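Lin1944 protein (Listeria innocua, PDB 3D7L) is of unknown function but is probably an oxidoreductase of the short-chain dehydrogenase/reductase type. Local coordinates at residues V39-T44 against K50-Q55; I62-G67 against G91-L96; E24-V29 against A185-V190. All coordinates share one frame; numbering follows the deposited sequence.

All three contacts lie around one parallel Rossmann-type sheet. Contact 1 joins the end strand 39-40 to helix 46-56, and contact 2 follows it along the chain, setting strand 59-64 against helix 79-100. Their centres are about 11 Å apart, and they touch where Tyr-53 OH lies 2.7 Å from Leu-96 O, probably as a hydrogen bond. Contact 3 spans both in sequence, bringing segment 24-29 to helix 179-191 on the other face of the sheet. Its centre is about 17 Å from that of contact 2, yet Val-63 packs on Phe-186 and Val-190; contact 1, about 21 Å away between centres, is not touched. Helices thus lie on both faces of the sheet, as in short-chain dehydrogenases/reductases.

Contact 1 of 3, residues V39-T44 against K50-Q55; sequences VTVDIT and KKMYEQ
Met-52, a selenomethionine packed against Val-41, sets its terminal methyl CE over the centre of one face of the Tyr-53 ring, 3.4 Å above the plane; the second flat group, the amide of Gln-55, is turned with its NE2 toward Val-39. NE2 is modelled only 3.0 Å from Val-39 CG1, too short for an amide nitrogen and a methyl, so the detail there is doubtful. Met-52 touches three residues of the other segment, Val-39, Thr-40 and Val-41. Its CG stands anti to the backbone N (chi1 176°), which carries the chain from the helix toward the strand, and the bend at chi3 then folds CE back over the tyrosine. These contacts seat helix 46-56 beside the end strand 39-40 and the loop that leaves it, which enters an Asx turn at Asp-42; strand and helix form a beta-alpha unit of the Rossmann fold, with Leu-7 of strand 5-9 also against Met-52. The CG of Met-52 lies 3.9 Å from Val-39 CG1, while its SE meets the branch point of Val-41, 3.6 Å from CB, and is equally close, 3.6 Å, to the Val-41 CG1 methyl.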
# COMPACT_ATOMS: atom_id res chain seq x y z
N VAL D 39 5.46 6.17 27.18
CA VAL D 39 6.44 6.83 26.33
C VAL D 39 5.60 7.49 25.25
O VAL D 39 4.51 7.00 24.95
CB VAL D 39 7.49 5.83 25.75
CG1 VAL D 39 8.63 6.56 25.08
CG2 VAL D 39 8.12 4.99 26.88
N THR D 40 6.06 8.61 24.71
CA THR D 40 5.31 9.24 23.61
C THR D 40 6.08 9.16 22.29
O THR D 40 7.29 8.95 22.29
CB THR D 40 4.86 10.70 23.90
OG1 THR D 40 6.00 11.54 24.15
CG2 THR D 40 3.91 10.75 25.10
N VAL D 41 5.35 9.31 21.19
CA VAL D 41 5.90 9.15 19.84
C VAL D 41 5.00 9.89 18.84
O VAL D 41 3.78 9.85 18.93
CB VAL D 41 6.13 7.63 19.46
CG1 VAL D 41 4.82 6.84 19.38
CG2 VAL D 41 6.95 7.47 18.15
N ASP D 42 5.64 10.64 17.94
CA ASP D 42 5.00 11.13 16.72
C ASP D 42 5.49 10.21 15.61
O ASP D 42 6.65 10.30 15.19
CB ASP D 42 5.40 12.58 16.42
CG ASP D 42 4.77 13.11 15.13
OD1 ASP D 42 4.18 12.30 14.37
OD2 ASP D 42 4.86 14.32 14.88
N ILE D 43 4.59 9.32 15.15
CA ILE D 43 4.96 8.29 14.18
C ILE D 43 5.22 8.88 12.80
O ILE D 43 5.77 8.18 11.94
CB ILE D 43 3.90 7.15 14.05
CG1 ILE D 43 2.61 7.66 13.39
CG2 ILE D 43 3.68 6.43 15.41
CD1 ILE D 43 1.52 6.58 13.12
N THR D 44 4.79 10.13 12.58
CA THR D 44 5.12 10.83 11.31
C THR D 44 6.55 11.38 11.30
O THR D 44 7.03 11.87 10.26
CB THR D 44 4.15 11.97 10.95
OG1 THR D 44 4.45 13.11 11.76
CG2 THR D 44 2.68 11.57 11.14
N LYS D 50 12.74 6.94 16.68
CA LYS D 50 14.03 6.47 17.18
C LYS D 50 14.20 6.79 18.65
O LYS D 50 14.68 5.93 19.41
CB LYS D 50 15.19 7.03 16.37
CG LYS D 50 14.97 6.86 14.90
CD LYS D 50 16.23 6.52 14.19
CE LYS D 50 16.93 7.74 13.67
NZ LYS D 50 17.30 7.50 12.22
N LYS D 51 13.80 8.00 19.06
CA LYS D 51 13.87 8.37 20.47
C LYS D 51 13.01 7.45 21.33
O LYS D 51 13.44 6.99 22.39
CB LYS D 51 13.45 9.83 20.70
CG LYS D 51 14.46 10.67 21.46
CD LYS D 51 14.55 10.33 22.95
CE LYS D 51 15.82 10.93 23.55
NZ LYS D 51 15.79 12.44 23.77
N MSE D 52 11.79 7.18 20.87
CA MSE D 52 10.90 6.27 21.58
C MSE D 52 11.59 4.93 21.83
O MSE D 52 11.61 4.45 22.96
CB MSE D 52 9.57 6.07 20.85
CG MSE D 52 8.66 5.03 21.53
SE MSE D 52 7.27 4.35 20.42
CE MSE D 52 8.31 3.44 19.08
N TYR D 53 12.18 4.35 20.79
CA TYR D 53 12.83 3.05 20.91
C TYR D 53 14.09 3.04 21.82
O TYR D 53 14.36 2.03 22.47
CB TYR D 53 13.17 2.47 19.52
CG TYR D 53 11.98 1.86 18.79
CD1 TYR D 53 11.12 0.94 19.43
CD2 TYR D 53 11.73 2.18 17.45
CE1 TYR D 53 10.03 0.38 18.74
CE2 TYR D 53 10.65 1.62 16.76
CZ TYR D 53 9.81 0.72 17.41
OH TYR D 53 8.75 0.18 16.70
N GLU D 54 14.83 4.15 21.85
CA GLU D 54 15.94 4.32 22.82
C GLU D 54 15.40 4.34 24.25
O GLU D 54 15.94 3.67 25.13
CB GLU D 54 16.71 5.63 22.60
CG GLU D 54 17.41 5.80 21.26
CD GLU D 54 17.94 7.24 21.05
OE1 GLU D 54 17.88 7.77 19.90
OE2 GLU D 54 18.40 7.85 22.04
N GLN D 55 14.33 5.12 24.46
CA GLN D 55 13.68 5.16 25.76
C GLN D 55 13.21 3.76 26.20
O GLN D 55 13.49 3.35 27.31
CB GLN D 55 12.52 6.17 25.76
CG GLN D 55 12.97 7.65 25.96
CD GLN D 55 11.83 8.70 25.84
OE1 GLN D 55 11.80 9.69 26.58
NE2 GLN D 55 10.91 8.50 24.89

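Contact 2 of 3, residues I62-G67 against G91-L96; sequences IVSATG and GGQINL
Ser-64 OG donates a short hydrogen bond of 2.6 Å to Gln-93 OE1, tying the C-terminal end of strand 59-64 to helix 79-100 in the buried centre of the Rossmann fold. The donor arrives at a C=O...O angle of 117° and tilts 17° from the carbonyl plane, well to the side of the C=O direction. Ser-64 holds OG anti to its own backbone nitrogen (chi1 166°), and from there it reaches the extended glutamine. The amide is gripped at its other end as well, since Gln-93 NE2 bonds to the carbonyl oxygens of Lys-89, one helical turn back, and of Thr-113 on the adjacent strand 108-113. With both ends engaged, the rotation of the amide is fixed. Thr-66 O stands over the face of the amide, 3.5 Å from Gln-93 CD, its C=O directed at the plane; this is a contact, not a hydrogen bond. Residues 64-67, Ser-Ala-Thr-Gly, probably occupy the place of the Asn-Asn-Ala-Gly motif that ends this strand in classical short-chain dehydrogenases/reductases, and Gly-67 closes the turn with a positive phi. The helix also faces a neighbour: Ile-94 and Asn-95 pack on Asn-82 and Pro-79, respectively, of the second subunit. One turn of helix on from Gln-93, Leu-96 completes the seat of the serine, its CD1 methyl resting 3.9 Å from Ser-64 CB.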
# COMPACT_ATOMS: atom_id res chain seq x y z
N ILE D 62 5.98 -5.60 19.58
CA ILE D 62 5.64 -4.24 19.24
C ILE D 62 4.33 -4.34 18.46
O ILE D 62 4.24 -5.06 17.45
CB ILE D 62 6.74 -3.55 18.38
CG1 ILE D 62 8.05 -3.39 19.18
CG2 ILE D 62 6.23 -2.19 17.83
CD1 ILE D 62 9.24 -2.98 18.34
N VAL D 63 3.34 -3.64 18.98
CA VAL D 63 1.97 -3.68 18.53
C VAL D 63 1.57 -2.27 18.16
O VAL D 63 1.60 -1.37 18.98
CB VAL D 63 1.02 -4.15 19.62
CG1 VAL D 63 -0.40 -4.20 19.09
CG2 VAL D 63 1.44 -5.51 20.20
N SER D 64 1.14 -2.10 16.92
CA SER D 64 0.67 -0.81 16.45
C SER D 64 -0.82 -0.91 16.25
O SER D 64 -1.28 -1.67 15.38
CB SER D 64 1.36 -0.45 15.13
OG SER D 64 0.71 0.64 14.49
N ALA D 65 -1.57 -0.16 17.07
CA ALA D 65 -3.00 0.04 16.85
C ALA D 65 -3.23 1.54 16.59
O ALA D 65 -4.08 2.19 17.21
CB ALA D 65 -3.77 -0.44 18.05
N THR D 66 -2.42 2.09 15.69
CA THR D 66 -2.31 3.53 15.50
C THR D 66 -2.20 3.83 14.01
O THR D 66 -2.09 2.92 13.20
CB THR D 66 -1.06 4.11 16.25
OG1 THR D 66 -1.23 5.52 16.42
CG2 THR D 66 0.27 3.82 15.50
N GLY D 67 -2.21 5.11 13.65
CA GLY D 67 -2.02 5.52 12.27
C GLY D 67 -3.30 6.09 11.71
O GLY D 67 -4.35 5.49 11.83
N GLY D 91 3.09 5.09 6.24
CA GLY D 91 4.53 5.24 6.43
C GLY D 91 4.91 5.21 7.89
O GLY D 91 5.98 4.76 8.22
N GLY D 92 4.04 5.73 8.75
CA GLY D 92 4.24 5.72 10.18
C GLY D 92 4.32 4.32 10.73
O GLY D 92 5.27 3.99 11.44
N GLN D 93 3.36 3.45 10.37
CA GLN D 93 3.38 2.06 10.85
C GLN D 93 4.57 1.27 10.27
O GLN D 93 5.18 0.45 10.97
CB GLN D 93 2.08 1.34 10.54
CG GLN D 93 0.87 1.82 11.28
CD GLN D 93 -0.24 0.75 11.25
OE1 GLN D 93 -0.38 -0.03 12.19
NE2 GLN D 93 -1.01 0.71 10.14
N ILE D 94 4.91 1.53 9.02
CA ILE D 94 6.02 0.80 8.41
C ILE D 94 7.36 1.20 9.03
O ILE D 94 8.19 0.33 9.34
CB ILE D 94 5.97 0.86 6.85
CG1 ILE D 94 4.82 -0.07 6.36
CG2 ILE D 94 7.30 0.42 6.23
CD1 ILE D 94 4.39 0.08 4.95
N ASN D 95 7.51 2.50 9.29
CA ASN D 95 8.69 3.02 9.97
C ASN D 95 8.85 2.46 11.36
O ASN D 95 9.98 2.21 11.80
CB ASN D 95 8.73 4.56 9.93
CG ASN D 95 9.08 5.09 8.53
OD1 ASN D 95 9.47 4.32 7.67
ND2 ASN D 95 8.92 6.39 8.31
N LEU D 96 7.75 2.20 12.06
CA LEU D 96 7.88 1.52 13.36
C LEU D 96 8.56 0.16 13.21
O LEU D 96 9.25 -0.30 14.12
CB LEU D 96 6.54 1.35 14.08
CG LEU D 96 5.73 2.57 14.47
CD1 LEU D 96 4.38 2.05 14.94
CD2 LEU D 96 6.39 3.47 15.55

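Contact 3 of 3, residues E24-V29 against A185-V190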
# COMPACT_ATOMS: atom_id res chain seq x y z
N GLU D 24 -2.67 -7.01 28.71
CA GLU D 24 -2.37 -6.73 30.11
C GLU D 24 -2.39 -7.96 31.03
O GLU D 24 -1.60 -8.03 31.96
CB GLU D 24 -3.43 -5.81 30.69
CG GLU D 24 -3.17 -4.38 30.56
CD GLU D 24 -4.14 -3.57 31.37
OE1 GLU D 24 -3.65 -2.67 32.06
OE2 GLU D 24 -5.37 -3.85 31.35
N LYS D 25 -3.34 -8.86 30.78
CA LYS D 25 -3.56 -10.03 31.63
C LYS D 25 -2.37 -11.00 31.56
O LYS D 25 -2.17 -11.80 32.47
CB LYS D 25 -4.79 -10.81 31.16
CG LYS D 25 -6.02 -10.00 30.83
CD LYS D 25 -6.88 -9.77 32.03
CE LYS D 25 -8.34 -10.06 31.69
NZ LYS D 25 -8.93 -8.93 30.96
N LYS D 26 -1.62 -10.91 30.47
CA LYS D 26 -0.58 -11.89 30.13
C LYS D 26 0.85 -11.33 30.04
O LYS D 26 1.79 -12.11 29.88
CB LYS D 26 -0.89 -12.55 28.78
CG LYS D 26 -2.35 -12.92 28.53
CD LYS D 26 -2.46 -14.00 27.47
CE LYS D 26 -3.50 -15.03 27.88
NZ LYS D 26 -3.63 -16.05 26.84
N ALA D 27 1.00 -10.00 30.11
CA ALA D 27 2.29 -9.33 29.88
C ALA D 27 2.36 -7.94 30.52
O ALA D 27 1.33 -7.32 30.81
CB ALA D 27 2.54 -9.19 28.39
N GLU D 28 3.58 -7.46 30.71
CA GLU D 28 3.82 -6.04 30.96
C GLU D 28 3.56 -5.25 29.67
O GLU D 28 4.20 -5.50 28.65
CB GLU D 28 5.27 -5.80 31.42
CG GLU D 28 5.61 -4.31 31.71
CD GLU D 28 7.08 -4.09 32.14
OE1 GLU D 28 7.91 -5.01 31.93
OE2 GLU D 28 7.41 -3.00 32.67
N VAL D 29 2.62 -4.31 29.72
CA VAL D 29 2.35 -3.45 28.56
C VAL D 29 2.89 -2.05 28.84
O VAL D 29 2.50 -1.40 29.81
CB VAL D 29 0.84 -3.35 28.22
CG1 VAL D 29 0.61 -2.46 26.95
CG2 VAL D 29 0.22 -4.71 28.04
N ALA D 185 -7.41 -11.26 17.98
CA ALA D 185 -6.50 -11.38 16.84
C ALA D 185 -5.10 -10.83 17.12
O ALA D 185 -4.07 -11.41 16.68
CB ALA D 185 -7.11 -10.69 15.61
N PHE D 186 -5.06 -9.68 17.80
CA PHE D 186 -3.80 -9.13 18.30
C PHE D 186 -3.13 -10.08 19.30
O PHE D 186 -1.93 -10.33 19.19
CB PHE D 186 -4.02 -7.76 18.96
CG PHE D 186 -4.20 -6.63 17.97
CD1 PHE D 186 -3.10 -5.91 17.52
CD2 PHE D 186 -5.47 -6.28 17.54
CE1 PHE D 186 -3.27 -4.85 16.61
CE2 PHE D 186 -5.65 -5.22 16.67
CZ PHE D 186 -4.54 -4.51 16.19
N GLU D 187 -3.91 -10.61 20.25
CA GLU D 187 -3.38 -11.64 21.16
C GLU D 187 -2.87 -12.87 20.39
O GLU D 187 -1.84 -13.42 20.73
CB GLU D 187 -4.41 -12.04 22.21
CG GLU D 187 -3.95 -13.19 23.11
CD GLU D 187 -4.96 -13.59 24.18
OE1 GLU D 187 -5.97 -12.90 24.38
OE2 GLU D 187 -4.74 -14.60 24.86
N LYS D 188 -3.61 -13.30 19.36
CA LYS D 188 -3.21 -14.39 18.49
C LYS D 188 -1.85 -14.06 17.85
O LYS D 188 -0.96 -14.90 17.86
CB LYS D 188 -4.29 -14.64 17.42
CG LYS D 188 -3.98 -15.78 16.48
CD LYS D 188 -5.08 -15.97 15.44
CE LYS D 188 -4.69 -17.03 14.42
NZ LYS D 188 -4.51 -18.39 14.97
N SER D 189 -1.69 -12.84 17.33
CA SER D 189 -0.41 -12.43 16.74
C SER D 189 0.73 -12.42 17.76
O SER D 189 1.79 -12.95 17.48
CB SER D 189 -0.51 -11.08 16.03
OG SER D 189 0.73 -10.79 15.44
N VAL D 190 0.52 -11.86 18.95
CA VAL D 190 1.59 -11.77 19.94
C VAL D 190 1.96 -13.12 20.55
O VAL D 190 3.15 -13.44 20.71
CB VAL D 190 1.24 -10.73 21.06
CG1 VAL D 190 2.26 -10.76 22.25
CG2 VAL D 190 1.13 -9.34 20.47
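The backbones of Lys-26 and Glu-187 stay well apart, their CA atoms 9.4 Å from each other although no other pair across the two segments is closer, and two long side chains span the interval. They cross at about a right angle and meet in a salt bridge, in which Lys-26 NZ donates to Glu-187 OE2 at 2.7 Å. The ammonium stands nearly in line with the CD-OE2 bond and meets the carboxylate end-on at OE2. Glu-187 is fully extended, with CG anti to the backbone N (chi1 175°), so that it projects straight from the helix. Lys-26 instead bends at chi3 (138°), which lays its methylenes beside the same oxygen: CE is 3.3 Å and CD 3.5 Å from Glu-187 OE2. Helix 179-191 lies with helix 14-23 against one face of the Rossmann sheet, and the bridge links it to the turn that leads from helix 14-23 into strand 28-33, joining parts of the chain more than 150 residues apart. The stronger partner of this carboxylate is Arg-22, close to the end of helix 14-23, whose NE forms a salt bridge with Glu-187 OE1. Two cations, one for each oxygen, probably favour the ionised form of the glutamate at this partly exposed site. Lys-26 also makes a cation-pi contact with Phe-191, at the end of helix 179-191.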